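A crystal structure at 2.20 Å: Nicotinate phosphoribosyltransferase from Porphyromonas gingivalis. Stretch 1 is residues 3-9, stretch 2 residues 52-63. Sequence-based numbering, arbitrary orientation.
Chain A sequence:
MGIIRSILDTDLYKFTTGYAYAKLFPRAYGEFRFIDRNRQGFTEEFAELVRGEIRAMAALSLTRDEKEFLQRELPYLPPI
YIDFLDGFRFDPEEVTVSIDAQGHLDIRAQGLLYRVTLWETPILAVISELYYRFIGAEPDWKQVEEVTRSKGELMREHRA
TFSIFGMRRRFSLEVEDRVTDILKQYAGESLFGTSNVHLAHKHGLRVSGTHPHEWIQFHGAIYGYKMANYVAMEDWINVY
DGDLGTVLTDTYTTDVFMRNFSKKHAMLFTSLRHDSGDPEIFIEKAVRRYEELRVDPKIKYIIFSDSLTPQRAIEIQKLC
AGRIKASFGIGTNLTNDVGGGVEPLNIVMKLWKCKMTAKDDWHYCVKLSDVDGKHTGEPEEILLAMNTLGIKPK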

# COMPACT_ATOMS: atom_id res chain seq x y z
N ILE A 3 -19.86 7.41 -0.13
CA ILE A 3 -19.12 6.31 -0.81
C ILE A 3 -18.41 5.37 0.18
O ILE A 3 -18.50 4.15 0.05
CB ILE A 3 -18.08 6.86 -1.81
CG1 ILE A 3 -18.81 7.46 -3.02
CG2 ILE A 3 -17.14 5.76 -2.27
CD1 ILE A 3 -17.88 8.03 -4.08
N ILE A 4 -17.70 5.93 1.15
CA ILE A 4 -17.02 5.10 2.14
C ILE A 4 -18.02 4.85 3.28
O ILE A 4 -18.42 5.78 3.97
CB ILE A 4 -15.76 5.80 2.72
CG1 ILE A 4 -14.77 6.14 1.59
CG2 ILE A 4 -15.09 4.90 3.75
CD1 ILE A 4 -14.22 4.92 0.84
N ARG A 5 -18.41 3.59 3.46
CA ARG A 5 -19.39 3.24 4.48
C ARG A 5 -18.81 2.59 5.72
O ARG A 5 -19.44 2.59 6.78
CB ARG A 5 -20.46 2.32 3.89
CG ARG A 5 -21.31 2.96 2.80
CD ARG A 5 -21.85 4.30 3.28
NE ARG A 5 -22.87 4.86 2.40
CZ ARG A 5 -24.10 4.38 2.28
NH1 ARG A 5 -24.47 3.32 3.00
NH2 ARG A 5 -24.96 4.95 1.45
N SER A 6 -17.61 2.03 5.60
CA SER A 6 -16.98 1.38 6.75
C SER A 6 -15.62 1.96 7.10
O SER A 6 -14.81 2.27 6.22
CB SER A 6 -16.81 -0.12 6.48
OG SER A 6 -16.00 -0.70 7.48
N ILE A 7 -15.36 2.09 8.39
CA ILE A 7 -14.08 2.62 8.82
C ILE A 7 -12.99 1.59 8.51
O ILE A 7 -11.81 1.91 8.56
CB ILE A 7 -14.12 2.98 10.33
CG1 ILE A 7 -13.09 4.07 10.62
CG2 ILE A 7 -13.85 1.75 11.18
CD1 ILE A 7 -13.33 4.80 11.93
N LEU A 8 -13.39 0.36 8.19
CA LEU A 8 -12.44 -0.70 7.85
C LEU A 8 -12.23 -0.80 6.34
O LEU A 8 -11.44 -1.63 5.88
CB LEU A 8 -12.91 -2.06 8.38
CG LEU A 8 -13.07 -2.25 9.89
CD1 LEU A 8 -13.31 -3.74 10.16
CD2 LEU A 8 -11.82 -1.76 10.62
N ASP A 9 -12.93 0.02 5.57
CA ASP A 9 -12.78 0.01 4.12
C ASP A 9 -11.52 0.80 3.79
O ASP A 9 -11.57 1.96 3.39
CB ASP A 9 -14.01 0.62 3.44
CG ASP A 9 -13.99 0.46 1.92
OD1 ASP A 9 -13.22 -0.38 1.41
OD2 ASP A 9 -14.76 1.17 1.24
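Stretch 2 (52-63) GEIRAMAALSLT

Segments distant in sequence often pack by running side by side, with apolar knobs settling between the bumps of the partner and water bridging the polar backbone. Residues 52-63 of nicotinate phosphoribosyltransferase illustrate this against residues 3-9. Stretch 2 enters as the last part of a helix, passes through a helical but less regular segment around residues 57-59, and leaves as an extended loop. The two chains advance in the same direction: Ile3 lies nearest Glu53, Ile4 nearest Met57 and Ile7 nearest Leu60, with CA–CA distances of 6.9, 6.7 and 5.7 Å.

At the helical end, Glu53 folds its side chain (chi1 and chi2 both m) so that OE1 accepts a hydrogen bond from Ile3 N at 2.9 Å. Leu60 is the principal knob. Its CD1 packs on Ile4 CG2 at 3.6 Å, while its CD2 lies 3.3 Å from Ile4 O and 3.4 Å from Arg5 O, lodging the branched tip against the backbone. Met57 CG meets Ile4 CB at 4.2 Å. Farther along, Leu62 CD1 touches both Ile7 CG2 (3.6 Å) and Leu8 CD2 (3.9 Å). Water completes the fit: one molecule joins Ile4 N to Glu53 O and OE1, another Ile7 N to Ser61 O.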

# COMPACT_ATOMS: atom_id res chain seq x y z
N GLY A 52 -17.21 16.94 -0.45
CA GLY A 52 -18.41 16.41 0.17
C GLY A 52 -18.21 15.01 0.70
O GLY A 52 -18.68 14.67 1.79
N GLU A 53 -17.50 14.18 -0.06
CA GLU A 53 -17.22 12.81 0.35
C GLU A 53 -16.29 12.81 1.56
O GLU A 53 -16.45 12.02 2.49
CB GLU A 53 -16.56 12.04 -0.79
CG GLU A 53 -17.48 11.74 -1.96
CD GLU A 53 -18.66 10.88 -1.56
OE1 GLU A 53 -18.48 9.92 -0.78
OE2 GLU A 53 -19.78 11.16 -2.04
N ILE A 54 -15.32 13.71 1.55
CA ILE A 54 -14.38 13.80 2.66
C ILE A 54 -15.12 14.20 3.92
O ILE A 54 -14.88 13.65 5.00
CB ILE A 54 -13.25 14.82 2.35
CG1 ILE A 54 -12.33 14.24 1.27
CG2 ILE A 54 -12.47 15.13 3.61
CD1 ILE A 54 -11.28 15.21 0.79
N ARG A 55 -16.05 15.15 3.79
CA ARG A 55 -16.82 15.58 4.96
C ARG A 55 -17.73 14.45 5.45
O ARG A 55 -17.92 14.27 6.65
CB ARG A 55 -17.65 16.82 4.62
CG ARG A 55 -16.82 18.09 4.50
CD ARG A 55 -17.69 19.33 4.45
NE ARG A 55 -18.17 19.62 3.10
CZ ARG A 55 -17.56 20.45 2.25
NH1 ARG A 55 -16.45 21.09 2.61
NH2 ARG A 55 -18.07 20.65 1.05
N ALA A 56 -18.27 13.68 4.51
CA ALA A 56 -19.15 12.57 4.87
C ALA A 56 -18.43 11.54 5.74
O ALA A 56 -19.04 10.92 6.60
CB ALA A 56 -19.69 11.90 3.62
N MET A 57 -17.13 11.37 5.51
CA MET A 57 -16.34 10.40 6.26
C MET A 57 -16.28 10.66 7.77
O MET A 57 -15.98 9.75 8.56
CB MET A 57 -14.93 10.30 5.67
CG MET A 57 -14.88 9.65 4.28
SD MET A 57 -13.23 9.62 3.50
CE MET A 57 -12.33 8.68 4.73
N ALA A 58 -16.60 11.88 8.18
CA ALA A 58 -16.57 12.23 9.60
C ALA A 58 -17.62 11.45 10.39
O ALA A 58 -17.55 11.38 11.61
CB ALA A 58 -16.79 13.74 9.78
N ALA A 59 -18.58 10.87 9.68
CA ALA A 59 -19.64 10.11 10.34
C ALA A 59 -19.28 8.64 10.57
O ALA A 59 -19.97 7.93 11.29
CB ALA A 59 -20.93 10.21 9.51
N LEU A 60 -18.19 8.18 9.97
CA LEU A 60 -17.76 6.80 10.13
C LEU A 60 -17.33 6.47 11.56
O LEU A 60 -16.72 7.29 12.24
CB LEU A 60 -16.60 6.48 9.18
CG LEU A 60 -16.85 6.61 7.68
CD1 LEU A 60 -15.54 6.51 6.93
CD2 LEU A 60 -17.83 5.54 7.22
N SER A 61 -17.68 5.27 12.01
CA SER A 61 -17.28 4.82 13.34
C SER A 61 -17.27 3.30 13.36
O SER A 61 -18.08 2.65 12.70
CB SER A 61 -18.23 5.36 14.42
OG SER A 61 -19.51 4.80 14.31
N LEU A 62 -16.32 2.75 14.10
CA LEU A 62 -16.15 1.31 14.21
C LEU A 62 -17.40 0.68 14.81
O LEU A 62 -17.89 1.12 15.86
CB LEU A 62 -14.94 1.02 15.10
CG LEU A 62 -14.41 -0.41 15.16
CD1 LEU A 62 -13.80 -0.78 13.80
CD2 LEU A 62 -13.38 -0.51 16.28
N THR A 63 -17.93 -0.35 14.16
CA THR A 63 -19.11 -1.03 14.70
C THR A 63 -18.64 -2.07 15.71
O THR A 63 -17.45 -2.35 15.81
CB THR A 63 -19.93 -1.75 13.60
OG1 THR A 63 -19.19 -2.87 13.12
CG2 THR A 63 -20.23 -0.82 12.45
O HOH W 1 -17.14 9.07 1.81
O HOH W 2 -17.33 1.42 10.50